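Local coordinates for protein dihydropteroate synthase (Clostridioides difficile, PDB 6PZ2) that catalyses the joining of a dihydropterin diphosphate to p-aminobenzoate to form dihydropteroate, a step of folate synthesis and the target of sulfonamide antibiotics, at residues W115-G128 and F156-V169. Sequence-based numbering, arbitrary orientation. Where two conformers were deposited one is given.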
ATOM      1  N   TRP A 115      -7.763 -25.815   5.822  1.00 29.65           N
ATOM      2  CA  TRP A 115      -8.527 -26.245   7.010  1.00 30.87           C
ATOM      3  C   TRP A 115      -7.612 -26.475   8.216  1.00 30.41           C
ATOM      4  O   TRP A 115      -8.054 -26.896   9.269  1.00 32.22           O
ATOM      5  CB  TRP A 115      -9.348 -27.487   6.675  1.00 31.96           C
ATOM      6  CG  TRP A 115     -10.641 -27.100   6.045  1.00 28.98           C
ATOM      7  CD1 TRP A 115     -10.998 -27.164   4.732  1.00 31.64           C
ATOM      8  CD2 TRP A 115     -11.744 -26.510   6.739  1.00 31.12           C
ATOM      9  NE1 TRP A 115     -12.271 -26.669   4.562  1.00 33.80           N
ATOM     10  CE2 TRP A 115     -12.745 -26.252   5.777  1.00 31.76           C
ATOM     11  CE3 TRP A 115     -11.968 -26.176   8.079  1.00 35.70           C
ATOM     12  CZ2 TRP A 115     -13.957 -25.661   6.116  1.00 36.52           C
ATOM     13  CZ3 TRP A 115     -13.186 -25.631   8.417  1.00 36.31           C
ATOM     14  CH2 TRP A 115     -14.158 -25.380   7.448  1.00 38.11           C
ATOM     15  N   GLY A 116      -6.332 -26.154   8.089  1.00 30.92           N
ATOM     16  CA  GLY A 116      -5.483 -26.078   9.265  1.00 32.04           C
ATOM     17  C   GLY A 116      -5.412 -27.402  10.014  1.00 31.85           C
ATOM     18  O   GLY A 116      -5.401 -27.427  11.247  1.00 30.29           O
ATOM     19  N   LEU A 117      -5.326 -28.464   9.214  1.00 29.41           N
ATOM     20  CA  LEU A 117      -5.119 -29.832   9.592  1.00 29.42           C
ATOM     21  C   LEU A 117      -6.437 -30.420  10.107  1.00 27.69           C
ATOM     22  O   LEU A 117      -6.386 -31.509  10.598  1.00 31.25           O
ATOM     23  CB  LEU A 117      -4.041 -29.993  10.665  1.00 27.76           C
ATOM     24  CG  LEU A 117      -2.701 -29.337  10.373  1.00 32.60           C
ATOM     25  CD1 LEU A 117      -1.760 -29.555  11.534  1.00 30.59           C
ATOM     26  CD2 LEU A 117      -2.085 -29.881   9.098  1.00 33.44           C
ATOM     27  N   ARG A 118      -7.563 -29.744  10.000  1.00 28.52           N
ATOM     28  CA  ARG A 118      -8.787 -30.270  10.640  1.00 29.88           C
ATOM     29  C   ARG A 118      -9.658 -31.075   9.675  1.00 29.49           C
ATOM     30  O   ARG A 118     -10.632 -31.643  10.123  1.00 35.64           O
ATOM     31  CB  ARG A 118      -9.691 -29.140  11.143  1.00 28.36           C
ATOM     32  CG  ARG A 118      -9.059 -28.201  12.163  1.00 33.60           C
ATOM     33  CD  ARG A 118      -8.289 -28.853  13.289  1.00 35.35           C
ATOM     34  NE  ARG A 118      -7.742 -27.899  14.243  1.00 35.44           N
ATOM     35  CZ  ARG A 118      -8.486 -27.217  15.105  1.00 38.72           C
ATOM     36  NH1 ARG A 118      -9.762 -27.544  15.277  1.00 32.44           N
ATOM     37  NH2 ARG A 118      -7.963 -26.192  15.760  1.00 36.19           N
ATOM     38  N   LYS A 119      -9.463 -31.039   8.369  1.00 33.08           N
ATOM     39  CA  LYS A 119     -10.431 -31.687   7.513  1.00 36.12           C
ATOM     40  C   LYS A 119      -9.982 -33.119   7.243  1.00 36.59           C
ATOM     41  O   LYS A 119     -10.807 -33.929   6.961  1.00 42.46           O
ATOM     42  CB  LYS A 119     -10.647 -30.968   6.176  1.00 40.83           C
ATOM     43  CG  LYS A 119     -12.102 -30.894   5.725  1.00 49.40           C
ATOM     44  CD  LYS A 119     -13.066 -30.748   6.893  1.00 58.50           C
ATOM     45  CE  LYS A 119     -14.150 -29.698   6.748  1.00 64.00           C
ATOM     46  NZ  LYS A 119     -14.657 -29.287   8.079  1.00 63.36           N
ATOM     47  N   ASP A 120      -8.703 -33.416   7.330  1.00 35.37           N
ATOM     48  CA  ASP A 120      -8.252 -34.741   7.074  1.00 35.45           C
ATOM     49  C   ASP A 120      -7.388 -35.185   8.256  1.00 35.61           C
ATOM     50  O   ASP A 120      -6.270 -34.655   8.452  1.00 35.79           O
ATOM     51  CB  ASP A 120      -7.489 -34.796   5.743  1.00 37.59           C
ATOM     52  CG  ASP A 120      -7.177 -36.202   5.228  1.00 35.60           C
ATOM     53  OD1 ASP A 120      -6.835 -37.072   6.056  1.00 35.83           O
ATOM     54  OD2 ASP A 120      -7.201 -36.394   3.993  1.00 35.40           O
ATOM     55  N   LYS A 121      -7.860 -36.206   8.978  1.00 36.12           N
ATOM     56  CA  LYS A 121      -7.156 -36.667  10.177  1.00 38.49           C
ATOM     57  C   LYS A 121      -5.755 -37.168   9.804  1.00 33.98           C
ATOM     58  O   LYS A 121      -4.894 -37.174  10.684  1.00 33.25           O
ATOM     59  CB  LYS A 121      -7.952 -37.737  10.932  1.00 53.18           C
ATOM     60  CG  LYS A 121      -9.377 -37.350  11.322  1.00 61.15           C
ATOM     61  CD  LYS A 121      -9.966 -38.119  12.507  1.00 72.42           C
ATOM     62  CE  LYS A 121     -10.086 -39.617  12.296  1.00 87.30           C
ATOM     63  NZ  LYS A 121     -11.115 -39.990  11.292  1.00 94.09           N
ATOM     64  N   ASN A 122      -5.476 -37.513   8.539  1.00 30.37           N
ATOM     65  CA  ASN A 122      -4.116 -37.987   8.204  1.00 31.20           C
ATOM     66  C   ASN A 122      -3.131 -36.866   7.850  1.00 30.98           C
ATOM     67  O   ASN A 122      -1.914 -37.168   7.647  1.00 26.24           O
ATOM     68  CB  ASN A 122      -4.120 -38.977   7.040  1.00 35.14           C
ATOM     69  CG  ASN A 122      -4.941 -40.207   7.363  1.00 37.42           C
ATOM     70  OD1 ASN A 122      -4.852 -40.756   8.459  1.00 34.55           O
ATOM     71  ND2 ASN A 122      -5.806 -40.577   6.440  1.00 40.23           N
ATOM     72  N   MET A 123      -3.610 -35.618   7.790  1.00 32.04           N
ATOM     73  CA  MET A 123      -2.800 -34.566   7.179  1.00 31.70           C
ATOM     74  C   MET A 123      -1.561 -34.316   8.037  1.00 29.57           C
ATOM     75  O   MET A 123      -0.482 -34.208   7.498  1.00 30.07           O
ATOM     76  CB  MET A 123      -3.544 -33.241   6.984  1.00 35.12           C
ATOM     77  CG  MET A 123      -2.640 -32.167   6.376  1.00 33.30           C
ATOM     78  SD  MET A 123      -2.156 -32.531   4.673  1.00 30.53           S
ATOM     79  CE  MET A 123      -3.676 -32.017   3.879  1.00 30.32           C
ATOM     80  N   ALA A 124      -1.736 -34.225   9.356  1.00 32.28           N
ATOM     81  CA  ALA A 124      -0.625 -33.967  10.241  1.00 32.30           C
ATOM     82  C   ALA A 124       0.452 -35.034  10.077  1.00 31.74           C
ATOM     83  O   ALA A 124       1.634 -34.662  10.052  1.00 33.63           O
ATOM     84  CB  ALA A 124      -1.082 -33.875  11.679  1.00 35.33           C
ATOM     85  N   SER A 125       0.093 -36.322   9.984  1.00 37.15           N
ATOM     86  CA  SER A 125       1.168 -37.349   9.958  1.00 40.02           C
ATOM     87  C   SER A 125       1.837 -37.373   8.582  1.00 30.24           C
ATOM     88  O   SER A 125       3.052 -37.623   8.480  1.00 30.67           O
ATOM     89  CB  SER A 125       0.721 -38.732  10.416  1.00 47.36           C
ATOM     90  OG  SER A 125      -0.446 -39.154   9.749  1.00 47.03           O
ATOM     91  N   VAL A 126       1.088 -37.027   7.539  1.00 28.51           N
ATOM     92  CA  VAL A 126       1.731 -36.855   6.215  1.00 28.71           C
ATOM     93  C   VAL A 126       2.787 -35.750   6.286  1.00 32.28           C
ATOM     94  O   VAL A 126       3.926 -35.919   5.815  1.00 28.56           O
ATOM     95  CB  VAL A 126       0.719 -36.575   5.097  1.00 31.13           C
ATOM     96  CG1 VAL A 126       1.419 -36.089   3.832  1.00 32.73           C
ATOM     97  CG2 VAL A 126      -0.132 -37.800   4.800  1.00 27.36           C
ATOM     98  N   ILE A 127       2.463 -34.643   6.952  1.00 33.74           N
ATOM     99  CA  ILE A 127       3.424 -33.523   6.977  1.00 33.87           C
ATOM    100  C   ILE A 127       4.687 -33.941   7.730  1.00 31.46           C
ATOM    101  O   ILE A 127       5.825 -33.629   7.304  1.00 28.43           O
ATOM    102  CB  ILE A 127       2.770 -32.238   7.534  1.00 36.89           C
ATOM    103  CG1 ILE A 127       1.854 -31.621   6.470  1.00 39.98           C
ATOM    104  CG2 ILE A 127       3.820 -31.240   8.007  1.00 34.08           C
ATOM    105  CD1 ILE A 127       0.633 -30.977   7.035  1.00 44.27           C
ATOM    106  N   GLY A 128       4.446 -34.611   8.865  1.00 35.69           N
ATOM    107  CA  GLY A 128       5.535 -35.127   9.713  1.00 33.65           C
ATOM    108  C   GLY A 128       6.399 -36.122   8.954  1.00 35.40           C
ATOM    109  O   GLY A 128       7.631 -36.004   8.923  1.00 35.01           O
ATOM    110  N   PHE A 156      -7.536 -21.854  18.004  1.00 34.46           N
ATOM    111  CA  PHE A 156      -7.551 -22.765  16.880  1.00 32.16           C
ATOM    112  C   PHE A 156      -6.116 -23.096  16.469  1.00 34.48           C
ATOM    113  O   PHE A 156      -5.795 -24.264  16.294  1.00 34.52           O
ATOM    114  CB  PHE A 156      -8.323 -22.140  15.724  1.00 32.61           C
ATOM    115  CG  PHE A 156      -8.340 -22.927  14.442  1.00 32.08           C
ATOM    116  CD1 PHE A 156      -9.488 -23.605  14.055  1.00 29.32           C
ATOM    117  CD2 PHE A 156      -7.232 -22.941  13.608  1.00 31.59           C
ATOM    118  CE1 PHE A 156      -9.502 -24.322  12.871  1.00 33.57           C
ATOM    119  CE2 PHE A 156      -7.242 -23.675  12.431  1.00 32.18           C
ATOM    120  CZ  PHE A 156      -8.377 -24.359  12.061  1.00 29.84           C
ATOM    121  N   PHE A 157      -5.254 -22.087  16.389  1.00 31.31           N
ATOM    122  CA  PHE A 157      -3.871 -22.370  16.031  1.00 36.47           C
ATOM    123  C   PHE A 157      -3.201 -23.275  17.067  1.00 34.85           C
ATOM    124  O   PHE A 157      -2.378 -24.103  16.708  1.00 34.30           O
ATOM    125  CB  PHE A 157      -3.049 -21.088  15.877  1.00 35.16           C
ATOM    126  CG  PHE A 157      -3.397 -20.273  14.661  1.00 36.70           C
ATOM    127  CD1 PHE A 157      -3.277 -18.894  14.689  1.00 40.26           C
ATOM    128  CD2 PHE A 157      -3.793 -20.880  13.482  1.00 35.46           C
ATOM    129  CE1 PHE A 157      -3.564 -18.130  13.569  1.00 38.42           C
ATOM    130  CE2 PHE A 157      -4.059 -20.121  12.355  1.00 36.66           C
ATOM    131  CZ  PHE A 157      -3.948 -18.752  12.403  1.00 39.17           C
ATOM    132  N   LYS A 158      -3.524 -23.086  18.339  1.00 38.08           N
ATOM    133  CA  LYS A 158      -2.882 -23.834  19.396  1.00 42.04           C
ATOM    134  C   LYS A 158      -3.220 -25.315  19.253  1.00 35.55           C
ATOM    135  O   LYS A 158      -2.361 -26.172  19.371  1.00 32.16           O
ATOM    136  CB  LYS A 158      -3.357 -23.394  20.782  1.00 54.81           C
ATOM    137  CG  LYS A 158      -2.282 -22.749  21.641  1.00 75.79           C
ATOM    138  CD  LYS A 158      -1.591 -21.558  20.992  1.00 84.53           C
ATOM    139  CE  LYS A 158      -0.798 -20.750  21.996  1.00 89.34           C
ATOM    140  NZ  LYS A 158      -1.712 -20.021  22.909  1.00 90.05           N
ATOM    141  N   VAL A 159      -4.483 -25.589  19.005  1.00 33.03           N
ATOM    142  CA  VAL A 159      -4.909 -26.964  18.815  1.00 36.07           C
ATOM    143  C   VAL A 159      -4.250 -27.586  17.569  1.00 36.83           C
ATOM    144  O   VAL A 159      -3.781 -28.718  17.626  1.00 37.07           O
ATOM    145  CB  VAL A 159      -6.442 -27.020  18.699  1.00 39.84           C
ATOM    146  CG1 VAL A 159      -6.899 -28.382  18.208  1.00 39.67           C
ATOM    147  CG2 VAL A 159      -7.108 -26.636  20.016  1.00 36.49           C
ATOM    148  N   SER A 160      -4.268 -26.888  16.434  1.00 34.07           N
ATOM    149  CA  SER A 160      -3.669 -27.391  15.192  1.00 30.31           C
ATOM    150  C   SER A 160      -2.161 -27.575  15.388  1.00 28.62           C
ATOM    151  O   SER A 160      -1.595 -28.529  14.878  1.00 28.67           O
ATOM    152  CB  SER A 160      -3.977 -26.489  14.015  1.00 28.88           C
ATOM    153  OG  SER A 160      -5.389 -26.412  13.810  1.00 30.58           O
ATOM    154  N   ILE A 161      -1.524 -26.700  16.145  1.00 30.88           N
ATOM    155  CA  ILE A 161      -0.072 -26.818  16.336  1.00 32.66           C
ATOM    156  C   ILE A 161       0.207 -28.073  17.176  1.00 34.68           C
ATOM    157  O   ILE A 161       1.182 -28.786  16.948  1.00 35.65           O
ATOM    158  CB  ILE A 161       0.514 -25.557  17.004  1.00 34.28           C
ATOM    159  CG1 ILE A 161       0.423 -24.340  16.081  1.00 36.28           C
ATOM    160  CG2 ILE A 161       1.956 -25.785  17.484  1.00 32.99           C
ATOM    161  CD1 ILE A 161       0.712 -23.029  16.783  1.00 35.76           C
ATOM    162  N   GLU A 162      -0.652 -28.347  18.152  1.00 37.30           N
ATOM    163  CA  GLU A 162      -0.466 -29.539  18.985  1.00 42.46           C
ATOM    164  C   GLU A 162      -0.693 -30.818  18.167  1.00 36.23           C
ATOM    165  O   GLU A 162       0.098 -31.765  18.319  1.00 33.88           O
ATOM    166  CB  GLU A 162      -1.339 -29.476  20.240  1.00 46.98           C
ATOM    167  CG  GLU A 162      -0.611 -28.767  21.376  1.00 63.62           C
ATOM    168  CD  GLU A 162      -1.455 -28.330  22.568  1.00 71.81           C
ATOM    169  OE1 GLU A 162      -2.574 -28.870  22.736  1.00 81.37           O
ATOM    170  OE2 GLU A 162      -0.995 -27.439  23.320  1.00 62.89           O
ATOM    171  N   MET A 163      -1.709 -30.838  17.298  1.00 34.80           N
ATOM    172  CA  MET A 163      -1.887 -31.934  16.337  1.00 32.45           C
ATOM    173  C   MET A 163      -0.602 -32.118  15.527  1.00 33.88           C
ATOM    174  O   MET A 163      -0.027 -33.208  15.460  1.00 30.55           O
ATOM    175  CB  MET A 163      -3.042 -31.671  15.381  1.00 34.77           C
ATOM    176  CG  MET A 163      -4.373 -31.681  16.082  1.00 37.72           C
ATOM    177  SD  MET A 163      -5.698 -30.944  15.064  1.00 43.62           S
ATOM    178  CE  MET A 163      -5.832 -32.162  13.755  1.00 40.74           C
ATOM    179  N   ALA A 164      -0.088 -31.039  14.979  1.00 32.66           N
ATOM    180  CA  ALA A 164       1.132 -31.178  14.203  1.00 34.25           C
ATOM    181  C   ALA A 164       2.243 -31.775  15.070  1.00 32.62           C
ATOM    182  O   ALA A 164       2.986 -32.679  14.672  1.00 32.97           O
ATOM    183  CB  ALA A 164       1.534 -29.847  13.619  1.00 35.55           C
ATOM    184  N   MET A 165       2.383 -31.277  16.271  1.00 36.45           N
ATOM    185  CA  MET A 165       3.509 -31.759  17.079  1.00 43.43           C
ATOM    186  C   MET A 165       3.353 -33.224  17.523  1.00 38.64           C
ATOM    187  O   MET A 165       4.341 -33.953  17.611  1.00 32.79           O
ATOM    188  CB  MET A 165       3.659 -30.912  18.335  1.00 47.21           C
ATOM    189  CG  MET A 165       5.064 -30.414  18.437  1.00 63.80           C
ATOM    190  SD  MET A 165       4.995 -28.682  18.108  1.00 70.27           S
ATOM    191  CE  MET A 165       4.093 -28.183  19.578  1.00 51.57           C
ATOM    192  N   SER A 166       2.125 -33.656  17.778  1.00 33.27           N
ATOM    193  CA  SER A 166       1.897 -35.028  18.186  0.50 34.29           C
ATOM    194  C   SER A 166       2.329 -35.979  17.068  1.00 36.80           C
ATOM    195  O   SER A 166       2.568 -37.152  17.349  1.00 42.27           O
ATOM    196  CB  SER A 166       0.456 -35.251  18.566  0.50 35.53           C
ATOM    197  OG  SER A 166      -0.390 -35.029  17.450  0.50 33.95           O
ATOM    198  N   CYS A 167       2.438 -35.477  15.832  1.00 33.78           N
ATOM    199  CA  CYS A 167       2.850 -36.305  14.715  1.00 29.84           C
ATOM    200  C   CYS A 167       4.290 -35.982  14.330  1.00 27.59           C
ATOM    201  O   CYS A 167       4.750 -36.396  13.253  1.00 31.68           O
ATOM    202  CB  CYS A 167       1.952 -36.179  13.494  1.00 29.67           C
ATOM    203  SG  CYS A 167       0.241 -36.651  13.849  1.00 43.78           S
ATOM    204  N   GLY A 168       5.001 -35.339  15.236  1.00 30.47           N
ATOM    205  CA  GLY A 168       6.462 -35.103  15.019  1.00 34.92           C
ATOM    206  C   GLY A 168       6.809 -34.011  14.015  1.00 37.28           C
ATOM    207  O   GLY A 168       7.966 -33.946  13.565  1.00 41.92           O
ATOM    208  N   VAL A 169       5.873 -33.101  13.709  1.00 37.33           N
ATOM    209  CA  VAL A 169       6.200 -31.933  12.892  1.00 34.97           C
ATOM    210  C   VAL A 169       7.082 -30.980  13.708  1.00 33.09           C
ATOM    211  O   VAL A 169       6.760 -30.605  14.812  1.00 34.09           O
ATOM    212  CB  VAL A 169       4.919 -31.230  12.417  1.00 35.13           C
ATOM    213  CG1 VAL A 169       5.261 -29.973  11.641  1.00 32.62           C
ATOM    214  CG2 VAL A 169       4.039 -32.161  11.588  1.00 31.07           C
TER
HETATM  215  O   HOH W   1       8.812 -34.916  11.139  1.00 44.41           O
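The guanidinium of Arg118 lies flat on the Phe156 ring, centres 4.0 Å apart and planes at 18°, while Val159 CG1 lies over the other face of the guanidinium, toward its rim. This cation-pi stack ties the loop after strand 110-113 of the TIM barrel to outer helix 149-166. An arginine suits the place because its flat group stacks and donates at its edge: NH2 gives a bent bond (133°) to Phe156 O at 3.0 Å, and NE reaches Ser160 OG at 2.8 Å. The small serine hydroxyl donates in turn to Gly116 O at 2.8 Å. Gly116 and Leu117 take positive phi as the central residues of a type I' turn; glycine suits this, its bare CA close beside the Phe156 ring. Further along, Leu117 CD1 rests on Ala164 CB, and Met163, bent at chi3 (68°), brings CE against Leu117 O. Ala124, small and facing the helix, meets Cys167 SG with its CB at 3.8 Å. Gly168, the C-prime residue, lets Val169 N return to Ala164 O in a Schellman motif, and Val169 CG2 packs on Ile127 CG2. One water donates to Gly128 O and Gly168 O, 2.7 Å from each.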